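Local coordinates for methylxanthine N3-demethylase NdmB (Pseudomonas putida, PDB 6ICL), which catalyses the N3-demethylation of theobromine and related methylxanthines in caffeine degradation, releasing formaldehyde and using a Rieske [2Fe-2S] cluster and a non-heme iron, at residues A[217-228]-A[337-348]; A[157-165]-A[251-259]. All coordinates share one frame; numbering follows the deposited sequence.

Contact 1: residues A[217-228]-A[337-348]; sequences VYVNRVDGELQF and KISVQFRKWHKE
Arg-221 lies flat along the indole of Trp-345. Its guanidinium is stacked at 4° to the ring plane, with CZ 3.6 Å from the centroid of the five-membered ring in a cation-pi contact, while the methylene CD sits 3.5 Å from the centroid of the six-membered ring as a CH-pi donor. With chi2 and chi3 both extended (-172° and -173°), the chain lays its aliphatic and charged parts along successive rings of one face. From the end of the guanidinium, NH1 and NH2 both reach OE1 of Glu-348, each at 3.2 Å, within the guanidinium plane but from above the carboxylate plane. This salt bridge and the stack together fix the rotation of the group. A water accepts from NH2 of Arg-221 and donates to O and OE1 of Gln-341.

The motif is a beta hairpin, strands 219-222 and 225-230 joined by a type I' turn, packed against helix 337-355 within the C-terminal oxygenase domain. Farther along, CD1 of Leu-226 reaches CB of Phe-342 at 4.0 Å, near the edge of its ring. Ile-338 crosses Phe-228, setting CG1 over one face 4.0 Å from the ring centroid.

In the second shell, Ser-363 accepts from Trp-345 NE1 through its backbone oxygen and bonds Glu-348 OE2 through its hydroxyl, positioning both partners of Arg-221. Glu-370 forms a salt bridge with Lys-337, whose methylenes pass Val-217.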
loop_
_atom_site.group_PDB
_atom_site.type_symbol
_atom_site.label_atom_id
_atom_site.label_comp_id
_atom_site.label_asym_id
_atom_site.label_seq_id
_atom_site.Cartn_x
_atom_site.Cartn_y
_atom_site.Cartn_z
ATOM N N VAL A 217 24.968 11.470 -43.881
ATOM C CA VAL A 217 24.693 12.494 -42.886
ATOM C C VAL A 217 25.989 13.212 -42.552
ATOM O O VAL A 217 26.945 12.591 -42.070
ATOM C CB VAL A 217 24.048 11.914 -41.620
ATOM C CG1 VAL A 217 24.748 10.627 -41.216
ATOM C CG2 VAL A 217 24.102 12.944 -40.503
ATOM N N TYR A 218 26.022 14.512 -42.806
ATOM C CA TYR A 218 27.131 15.339 -42.379
ATOM C C TYR A 218 26.836 15.890 -40.994
ATOM O O TYR A 218 25.741 16.403 -40.741
ATOM C CB TYR A 218 27.368 16.473 -43.369
ATOM C CG TYR A 218 27.886 15.985 -44.701
ATOM C CD1 TYR A 218 29.155 15.422 -44.804
ATOM C CD2 TYR A 218 27.113 16.078 -45.852
ATOM C CE1 TYR A 218 29.642 14.970 -46.017
ATOM C CE2 TYR A 218 27.595 15.627 -47.075
ATOM C CZ TYR A 218 28.863 15.076 -47.150
ATOM O OH TYR A 218 29.354 14.626 -48.359
ATOM N N VAL A 219 27.809 15.773 -40.100
ATOM C CA VAL A 219 27.687 16.259 -38.737
ATOM C C VAL A 219 28.643 17.423 -38.567
ATOM O O VAL A 219 29.865 17.248 -38.671
ATOM C CB VAL A 219 27.988 15.155 -37.714
ATOM C CG1 VAL A 219 27.804 15.702 -36.311
ATOM C CG2 VAL A 219 27.102 13.929 -37.971
ATOM N N ASN A 220 28.095 18.603 -38.296
ATOM C CA ASN A 220 28.886 19.798 -38.054
ATOM C C ASN A 220 28.835 20.205 -36.589
ATOM O O ASN A 220 27.857 19.934 -35.882
ATOM C CB ASN A 220 28.381 20.971 -38.892
ATOM C CG ASN A 220 28.368 20.660 -40.373
ATOM O OD1 ASN A 220 29.127 19.815 -40.850
ATOM N ND2 ASN A 220 27.506 21.349 -41.111
ATOM N N ARG A 221 29.897 20.878 -36.151
ATOM C CA ARG A 221 29.917 21.657 -34.920
ATOM C C ARG A 221 29.853 23.131 -35.303
ATOM O O ARG A 221 30.763 23.639 -35.968
ATOM C CB ARG A 221 31.180 21.380 -34.109
ATOM C CG ARG A 221 31.423 19.921 -33.727
ATOM C CD ARG A 221 32.598 19.890 -32.775
ATOM N NE ARG A 221 33.076 18.555 -32.435
ATOM C CZ ARG A 221 34.155 18.363 -31.681
ATOM N NH1 ARG A 221 34.831 19.413 -31.231
ATOM N NH2 ARG A 221 34.560 17.144 -31.374
ATOM N N VAL A 222 28.781 23.814 -34.902
ATOM C CA VAL A 222 28.532 25.203 -35.266
ATOM C C VAL A 222 28.054 25.937 -34.015
ATOM O O VAL A 222 26.957 25.662 -33.512
ATOM C CB VAL A 222 27.492 25.315 -36.389
ATOM C CG1 VAL A 222 27.236 26.767 -36.716
ATOM C CG2 VAL A 222 27.928 24.529 -37.616
ATOM N N ASP A 223 28.874 26.855 -33.506
ATOM C CA ASP A 223 28.477 27.765 -32.429
ATOM C C ASP A 223 27.905 27.015 -31.217
ATOM O O ASP A 223 26.824 27.335 -30.720
ATOM C CB ASP A 223 27.463 28.796 -32.944
ATOM C CG ASP A 223 27.989 29.623 -34.126
ATOM O OD1 ASP A 223 29.181 29.969 -34.125
ATOM O OD2 ASP A 223 27.201 29.946 -35.045
ATOM N N GLY A 224 28.636 26.010 -30.738
ATOM C CA GLY A 224 28.201 25.267 -29.564
ATOM C C GLY A 224 27.136 24.213 -29.806
ATOM O O GLY A 224 26.636 23.627 -28.836
ATOM N N GLU A 225 26.777 23.945 -31.061
ATOM C CA GLU A 225 25.720 23.008 -31.417
ATOM C C GLU A 225 26.280 21.887 -32.284
ATOM O O GLU A 225 27.130 22.129 -33.147
ATOM C CB GLU A 225 24.597 23.706 -32.193
ATOM C CG GLU A 225 24.093 25.024 -31.584
ATOM C CD GLU A 225 22.897 25.591 -32.347
ATOM O OE1 GLU A 225 22.506 25.008 -33.389
ATOM O OE2 GLU A 225 22.339 26.616 -31.901
ATOM N N LEU A 226 25.807 20.661 -32.065
ATOM C CA LEU A 226 25.875 19.640 -33.107
ATOM C C LEU A 226 24.748 19.879 -34.102
ATOM O O LEU A 226 23.587 20.037 -33.707
ATOM C CB LEU A 226 25.759 18.231 -32.528
ATOM C CG LEU A 226 27.033 17.527 -32.077
ATOM C CD1 LEU A 226 26.691 16.160 -31.523
ATOM C CD2 LEU A 226 28.043 17.415 -33.240
ATOM N N GLN A 227 25.089 19.934 -35.392
ATOM C CA GLN A 227 24.107 20.171 -36.433
ATOM C C GLN A 227 24.226 19.087 -37.489
ATOM O O GLN A 227 25.321 18.815 -37.997
ATOM C CB GLN A 227 24.279 21.556 -37.051
ATOM C CG GLN A 227 24.094 22.668 -36.051
ATOM C CD GLN A 227 24.093 24.033 -36.699
ATOM O OE1 GLN A 227 24.380 24.162 -37.889
ATOM N NE2 GLN A 227 23.762 25.063 -35.921
ATOM N N PHE A 228 23.103 18.450 -37.790
ATOM C CA PHE A 228 23.067 17.446 -38.829
ATOM C C PHE A 228 21.660 17.418 -39.392
ATOM O O PHE A 228 20.707 17.903 -38.774
ATOM C CB PHE A 228 23.491 16.061 -38.319
ATOM C CG PHE A 228 22.895 15.687 -36.978
ATOM C CD1 PHE A 228 23.459 16.144 -35.799
ATOM C CD2 PHE A 228 21.774 14.876 -36.904
ATOM C CE1 PHE A 228 22.917 15.800 -34.565
ATOM C CE2 PHE A 228 21.224 14.529 -35.661
ATOM C CZ PHE A 228 21.798 14.988 -34.505
ATOM N N LYS A 337 27.092 7.265 -36.308
ATOM C CA LYS A 337 27.909 8.452 -36.566
ATOM C C LYS A 337 27.542 9.620 -35.642
ATOM O O LYS A 337 28.417 10.253 -35.035
ATOM C CB LYS A 337 27.743 8.846 -38.044
ATOM C CG LYS A 337 28.584 10.009 -38.566
ATOM C CD LYS A 337 28.239 10.237 -40.053
ATOM C CE LYS A 337 29.355 10.935 -40.828
ATOM N NZ LYS A 337 29.854 12.098 -40.045
ATOM N N ILE A 338 26.250 9.928 -35.535
ATOM C CA ILE A 338 25.814 10.999 -34.632
ATOM C C ILE A 338 26.271 10.721 -33.207
ATOM O O ILE A 338 26.867 11.576 -32.543
ATOM C CB ILE A 338 24.288 11.160 -34.702
ATOM C CG1 ILE A 338 23.876 11.654 -36.091
ATOM C CG2 ILE A 338 23.810 12.085 -33.605
ATOM C CD1 ILE A 338 22.395 11.425 -36.391
ATOM N N SER A 339 25.997 9.519 -32.712
ATOM C CA SER A 339 26.387 9.178 -31.347
ATOM C C SER A 339 27.904 9.262 -31.161
ATOM O O SER A 339 28.389 9.760 -30.135
ATOM C CB SER A 339 25.855 7.781 -31.022
ATOM O OG SER A 339 26.650 7.155 -30.056
ATOM N N VAL A 340 28.674 8.793 -32.151
ATOM C CA VAL A 340 30.132 8.850 -32.042
ATOM C C VAL A 340 30.614 10.297 -31.987
ATOM O O VAL A 340 31.457 10.657 -31.157
ATOM C CB VAL A 340 30.765 8.060 -33.209
ATOM C CG1 VAL A 340 32.271 8.302 -33.299
ATOM C CG2 VAL A 340 30.499 6.590 -33.025
ATOM N N GLN A 341 30.068 11.156 -32.842
ATOM C CA GLN A 341 30.441 12.572 -32.808
ATOM C C GLN A 341 30.022 13.229 -31.494
ATOM O O GLN A 341 30.725 14.102 -30.965
ATOM C CB GLN A 341 29.814 13.298 -33.999
ATOM C CG GLN A 341 30.406 12.842 -35.325
ATOM C CD GLN A 341 31.930 12.881 -35.291
ATOM O OE1 GLN A 341 32.531 13.904 -34.948
ATOM N NE2 GLN A 341 32.555 11.761 -35.615
ATOM N N PHE A 342 28.886 12.805 -30.945
ATOM C CA PHE A 342 28.438 13.309 -29.649
ATOM C C PHE A 342 29.409 12.903 -28.546
ATOM O O PHE A 342 29.862 13.737 -27.746
ATOM C CB PHE A 342 27.032 12.766 -29.390
ATOM C CG PHE A 342 26.418 13.189 -28.077
ATOM C CD1 PHE A 342 25.992 14.502 -27.876
ATOM C CD2 PHE A 342 26.186 12.250 -27.082
ATOM C CE1 PHE A 342 25.378 14.872 -26.674
ATOM C CE2 PHE A 342 25.567 12.606 -25.871
ATOM C CZ PHE A 342 25.162 13.921 -25.674
ATOM N N ARG A 343 29.750 11.619 -28.500
ATOM C CA ARG A 343 30.719 11.136 -27.520
ATOM C C ARG A 343 32.080 11.811 -27.683
ATOM O O ARG A 343 32.723 12.175 -26.690
ATOM C CB ARG A 343 30.843 9.620 -27.641
ATOM C CG ARG A 343 29.543 8.920 -27.345
ATOM C CD ARG A 343 29.638 7.439 -27.456
ATOM N NE ARG A 343 28.372 6.860 -27.047
ATOM C CZ ARG A 343 28.232 5.695 -26.433
ATOM N NH1 ARG A 343 29.295 4.965 -26.150
ATOM N NH2 ARG A 343 27.029 5.265 -26.083
ATOM N N LYS A 344 32.530 12.003 -28.929
ATOM C CA LYS A 344 33.807 12.678 -29.168
ATOM C C LYS A 344 33.817 14.065 -28.558
ATOM O O LYS A 344 34.763 14.446 -27.859
ATOM C CB LYS A 344 34.083 12.789 -30.670
ATOM C CG LYS A 344 34.549 11.516 -31.347
ATOM C CD LYS A 344 35.240 11.863 -32.687
ATOM C CE LYS A 344 35.584 10.616 -33.525
ATOM N NZ LYS A 344 36.596 9.716 -32.892
ATOM N N TRP A 345 32.772 14.850 -28.825
ATOM C CA TRP A 345 32.781 16.219 -28.339
ATOM C C TRP A 345 32.599 16.267 -26.831
ATOM O O TRP A 345 33.212 17.109 -26.168
ATOM C CB TRP A 345 31.713 17.041 -29.057
ATOM C CG TRP A 345 31.955 18.511 -29.010
ATOM C CD1 TRP A 345 33.003 19.154 -28.405
ATOM C CD2 TRP A 345 31.144 19.530 -29.595
ATOM N NE1 TRP A 345 32.877 20.513 -28.567
ATOM C CE2 TRP A 345 31.749 20.769 -29.298
ATOM C CE3 TRP A 345 29.953 19.517 -30.328
ATOM C CZ2 TRP A 345 31.212 21.978 -29.711
ATOM C CZ3 TRP A 345 29.423 20.728 -30.751
ATOM C CH2 TRP A 345 30.060 21.938 -30.447
ATOM N N HIS A 346 31.810 15.348 -26.260
ATOM C CA HIS A 346 31.705 15.283 -24.804
ATOM C C HIS A 346 33.068 14.999 -24.177
ATOM O O HIS A 346 33.464 15.657 -23.211
ATOM C CB HIS A 346 30.677 14.222 -24.386
ATOM C CG HIS A 346 29.337 14.787 -24.033
ATOM N ND1 HIS A 346 28.983 15.092 -22.733
ATOM C CD2 HIS A 346 28.274 15.123 -24.806
ATOM C CE1 HIS A 346 27.754 15.583 -22.721
ATOM N NE2 HIS A 346 27.301 15.612 -23.965
ATOM N N LYS A 347 33.812 14.036 -24.735
ATOM C CA LYS A 347 35.123 13.696 -24.174
ATOM C C LYS A 347 36.084 14.867 -24.270
ATOM O O LYS A 347 36.835 15.147 -23.329
ATOM C CB LYS A 347 35.718 12.485 -24.900
ATOM C CG LYS A 347 37.027 11.980 -24.284
ATOM C CD LYS A 347 36.781 11.538 -22.847
ATOM C CE LYS A 347 38.010 10.935 -22.186
ATOM N NZ LYS A 347 37.806 10.785 -20.702
ATOM N N GLU A 348 36.074 15.559 -25.406
ATOM C CA GLU A 348 36.960 16.697 -25.596
ATOM C C GLU A 348 36.603 17.832 -24.643
ATOM O O GLU A 348 37.490 18.457 -24.044
ATOM C CB GLU A 348 36.878 17.144 -27.055
ATOM C CG GLU A 348 37.586 18.445 -27.386
ATOM C CD GLU A 348 37.342 18.860 -28.824
ATOM O OE1 GLU A 348 37.205 17.961 -29.698
ATOM O OE2 GLU A 348 37.261 20.084 -29.071
HETATM O O HOH W 1 32.482 15.787 -32.449
#

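Contact 2: residues A[157-165]-A[251-259]; sequences CTQIPYLSD and RCTMPYSVN
The ring of Tyr-162 carries the guanidinium of Arg-251 on one face, with CZ of Arg-251 3.6 Å from the ring centroid and only 5° off its normal. The two planes are 10° apart, a stacked cation-pi pair in which NH1 leans toward the phenol end and comes within 3.4 Å of CZ of Tyr-162. A bend at chi3 (54°) folds the arginine chain over the ring, while CD and NE pass above the CD2-CE2 side. The amide of Asn-259 approaches the same tyrosine obliquely, near CE2.

Polar side chains of the sheet then take up alternate backbone N-H groups of the loop, those of Tyr-162 and Ser-164, standing in for the strand pairing that this irregular segment lacks. Thr-253 OG1 accepts from Tyr-162 N at 2.8 Å in a nearly straight bond. Two residues on, Ser-164 N donates to OD1 of Asn-259 at 2.9 Å, from well above the carbonyl plane; ND2 of that amide makes a weak bond of 3.4 Å to Ser-164 OG. The serine hydroxyl in turn donates to Asp-165 OD1. Between these grips, a water donates to the carbonyl oxygens of Tyr-162 and Arg-251 and accepts from Thr-253 N. Pro-161 fits closely against the sheet, its CB 3.8 Å from CB of Thr-253 and its ring beside Ser-257, whose hydroxyl bonds Thr-276.

Glu-225 of the adjoining strand forms a salt bridge with Arg-251 NE and touches Tyr-162, and Trp-274 NE1 bonds the Tyr-162 carbonyl. The loop between strands 146-150 and 171-181 thus crosses one side of hairpin 246-253/257-264, whereas Cys-252 and Val-258 point away from it and pack on helix 185-192.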
loop_
_atom_site.group_PDB
_atom_site.type_symbol
_atom_site.label_atom_id
_atom_site.label_comp_id
_atom_site.label_asym_id
_atom_site.label_seq_id
_atom_site.Cartn_x
_atom_site.Cartn_y
_atom_site.Cartn_z
ATOM N N CYS A 157 31.330 31.190 -22.109
ATOM C CA CYS A 157 31.192 30.874 -23.527
ATOM C C CYS A 157 30.008 29.971 -23.862
ATOM O O CYS A 157 29.958 29.429 -24.977
ATOM C CB CYS A 157 32.455 30.217 -24.068
ATOM S SG CYS A 157 32.900 28.725 -23.210
ATOM N N THR A 158 29.045 29.807 -22.958
ATOM C CA THR A 158 27.894 28.952 -23.211
ATOM C C THR A 158 26.614 29.775 -23.130
ATOM O O THR A 158 26.556 30.808 -22.451
ATOM C CB THR A 158 27.844 27.779 -22.210
ATOM O OG1 THR A 158 27.891 28.289 -20.870
ATOM C CG2 THR A 158 29.032 26.820 -22.431
ATOM N N GLN A 159 25.586 29.323 -23.838
ATOM C CA GLN A 159 24.298 30.003 -23.816
ATOM C C GLN A 159 23.170 28.989 -23.653
ATOM O O GLN A 159 23.372 27.772 -23.740
ATOM C CB GLN A 159 24.080 30.834 -25.084
ATOM C CG GLN A 159 24.054 30.045 -26.370
ATOM C CD GLN A 159 23.987 30.975 -27.582
ATOM O OE1 GLN A 159 23.494 32.098 -27.480
ATOM N NE2 GLN A 159 24.492 30.514 -28.721
ATOM N N ILE A 160 21.971 29.509 -23.429
ATOM C CA ILE A 160 20.810 28.643 -23.213
ATOM C C ILE A 160 20.468 27.924 -24.515
ATOM O O ILE A 160 20.432 28.558 -25.587
ATOM C CB ILE A 160 19.623 29.454 -22.696
ATOM C CG1 ILE A 160 19.910 29.918 -21.268
ATOM C CG2 ILE A 160 18.324 28.620 -22.768
ATOM C CD1 ILE A 160 19.059 31.068 -20.796
ATOM N N PRO A 161 20.221 26.621 -24.458
ATOM C CA PRO A 161 19.987 25.838 -25.671
ATOM C C PRO A 161 19.006 26.453 -26.653
ATOM O O PRO A 161 18.076 27.184 -26.292
ATOM C CB PRO A 161 19.456 24.514 -25.114
ATOM C CG PRO A 161 20.340 24.330 -23.859
ATOM C CD PRO A 161 20.489 25.749 -23.294
ATOM N N TYR A 162 19.215 26.088 -27.913
ATOM C CA TYR A 162 18.411 26.581 -29.009
ATOM C C TYR A 162 17.088 25.830 -29.120
ATOM O O TYR A 162 17.063 24.596 -29.176
ATOM C CB TYR A 162 19.199 26.425 -30.313
ATOM C CG TYR A 162 18.393 26.836 -31.500
ATOM C CD1 TYR A 162 18.195 28.195 -31.794
ATOM C CD2 TYR A 162 17.801 25.882 -32.312
ATOM C CE1 TYR A 162 17.442 28.574 -32.864
ATOM C CE2 TYR A 162 17.049 26.249 -33.389
ATOM C CZ TYR A 162 16.878 27.589 -33.665
ATOM O OH TYR A 162 16.119 27.927 -34.744
ATOM N N LEU A 163 15.996 26.581 -29.230
ATOM C CA LEU A 163 14.700 26.061 -29.639
ATOM C C LEU A 163 14.145 26.994 -30.704
ATOM O O LEU A 163 14.217 28.213 -30.562
ATOM C CB LEU A 163 13.716 25.967 -28.462
ATOM C CG LEU A 163 12.218 26.006 -28.774
ATOM C CD1 LEU A 163 11.734 24.700 -29.377
ATOM C CD2 LEU A 163 11.393 26.380 -27.525
ATOM N N SER A 164 13.607 26.432 -31.776
ATOM C CA SER A 164 13.088 27.252 -32.856
ATOM C C SER A 164 11.589 27.454 -32.690
ATOM O O SER A 164 10.881 26.586 -32.162
ATOM C CB SER A 164 13.385 26.619 -34.218
ATOM O OG SER A 164 12.618 25.450 -34.441
ATOM N N ASP A 165 11.115 28.621 -33.140
ATOM C CA ASP A 165 9.698 28.921 -33.373
ATOM C C ASP A 165 8.871 29.121 -32.107
ATOM O O ASP A 165 7.637 29.135 -32.207
ATOM C CB ASP A 165 8.996 27.839 -34.204
ATOM C CG ASP A 165 9.628 27.639 -35.564
ATOM O OD1 ASP A 165 10.565 26.814 -35.683
ATOM O OD2 ASP A 165 9.180 28.301 -36.521
ATOM N N ARG A 251 19.402 20.862 -34.719
ATOM C CA ARG A 251 20.324 21.772 -34.061
ATOM C C ARG A 251 20.329 21.401 -32.590
ATOM O O ARG A 251 19.281 21.433 -31.933
ATOM C CB ARG A 251 19.916 23.231 -34.265
ATOM C CG ARG A 251 20.011 23.692 -35.727
ATOM C CD ARG A 251 19.663 25.173 -35.844
ATOM N NE ARG A 251 20.468 26.001 -34.942
ATOM C CZ ARG A 251 20.389 27.326 -34.902
ATOM N NH1 ARG A 251 19.543 27.945 -35.714
ATOM N NH2 ARG A 251 21.151 28.033 -34.075
ATOM N N CYS A 252 21.501 21.039 -32.079
ATOM C CA CYS A 252 21.628 20.341 -30.803
ATOM C C CYS A 252 22.603 21.098 -29.924
ATOM O O CYS A 252 23.802 20.807 -29.980
ATOM C CB CYS A 252 22.107 18.903 -31.030
ATOM S SG CYS A 252 20.952 17.861 -31.919
ATOM N N THR A 253 22.109 22.035 -29.106
ATOM C CA THR A 253 23.025 22.719 -28.210
ATOM C C THR A 253 23.619 21.716 -27.237
ATOM O O THR A 253 22.893 20.926 -26.618
ATOM C CB THR A 253 22.333 23.838 -27.435
ATOM O OG1 THR A 253 21.612 24.685 -28.329
ATOM C CG2 THR A 253 23.348 24.664 -26.717
ATOM N N MET A 254 24.942 21.738 -27.116
ATOM C CA MET A 254 25.633 20.880 -26.169
ATOM C C MET A 254 25.412 21.365 -24.732
ATOM O O MET A 254 25.301 22.569 -24.484
ATOM C CB MET A 254 27.116 20.838 -26.502
ATOM C CG MET A 254 27.394 20.252 -27.889
ATOM S SD MET A 254 27.127 18.467 -27.960
ATOM C CE MET A 254 28.526 17.925 -26.974
ATOM N N PRO A 255 25.389 20.433 -23.764
ATOM C CA PRO A 255 25.680 19.009 -23.915
ATOM C C PRO A 255 24.473 18.122 -24.118
ATOM O O PRO A 255 24.691 16.966 -24.426
ATOM C CB PRO A 255 26.366 18.652 -22.597
ATOM C CG PRO A 255 26.294 19.920 -21.720
ATOM C CD PRO A 255 25.265 20.796 -22.345
ATOM N N TYR A 256 23.234 18.632 -24.020
ATOM C CA TYR A 256 22.116 17.695 -23.897
ATOM C C TYR A 256 20.825 18.135 -24.581
ATOM O O TYR A 256 19.758 17.618 -24.223
ATOM C CB TYR A 256 21.779 17.458 -22.411
ATOM C CG TYR A 256 22.883 16.870 -21.562
ATOM C CD1 TYR A 256 23.465 15.642 -21.887
ATOM C CD2 TYR A 256 23.317 17.515 -20.411
ATOM C CE1 TYR A 256 24.464 15.086 -21.108
ATOM C CE2 TYR A 256 24.314 16.956 -19.622
ATOM C CZ TYR A 256 24.878 15.737 -19.978
ATOM O OH TYR A 256 25.870 15.169 -19.203
ATOM N N SER A 257 20.860 19.055 -25.537
ATOM C CA SER A 257 19.630 19.508 -26.157
ATOM C C SER A 257 19.508 19.006 -27.588
ATOM O O SER A 257 20.507 18.734 -28.271
ATOM C CB SER A 257 19.539 21.034 -26.136
ATOM O OG SER A 257 19.723 21.494 -24.813
ATOM N N VAL A 258 18.262 18.890 -28.037
ATOM C CA VAL A 258 17.937 18.520 -29.417
ATOM C C VAL A 258 16.774 19.383 -29.876
ATOM O O VAL A 258 15.698 19.349 -29.271
ATOM C CB VAL A 258 17.555 17.037 -29.588
ATOM C CG1 VAL A 258 17.213 16.757 -31.076
ATOM C CG2 VAL A 258 18.657 16.129 -29.118
ATOM N N ASN A 259 16.972 20.132 -30.955
ATOM C CA ASN A 259 15.882 20.789 -31.657
ATOM C C ASN A 259 15.721 20.078 -32.996
ATOM O O ASN A 259 16.606 20.165 -33.859
ATOM C CB ASN A 259 16.165 22.284 -31.836
ATOM C CG ASN A 259 15.005 23.021 -32.472
ATOM O OD1 ASN A 259 14.127 23.555 -31.775
ATOM N ND2 ASN A 259 14.979 23.046 -33.804
HETATM O O HOH W 2 19.094 22.598 -29.261
#

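In the fold
The centres of contact 1 and contact 2 lie about 12 Å apart, and both reach the same seven-stranded antiparallel sheet, in which strands 225-230 and 246-253 are neighbours. Along the chain their segments alternate: 157-165, 217-228, 251-259, then 337-348. The contacts meet directly where Leu-226 O and Cys-252 N form a probable backbone hydrogen bond of 2.8 Å, and Phe-342 packs against the carbonyl oxygen of Pro-255. Contact 1 joins the edge hairpin to helix 337-355; contact 2 lays on the next hairpin the loop that follows strand 146-150 of the Rieske-domain sheet. Together they tie the sheet of the catalytic domain to chain segments on both sides of it in sequence, away from the iron sites.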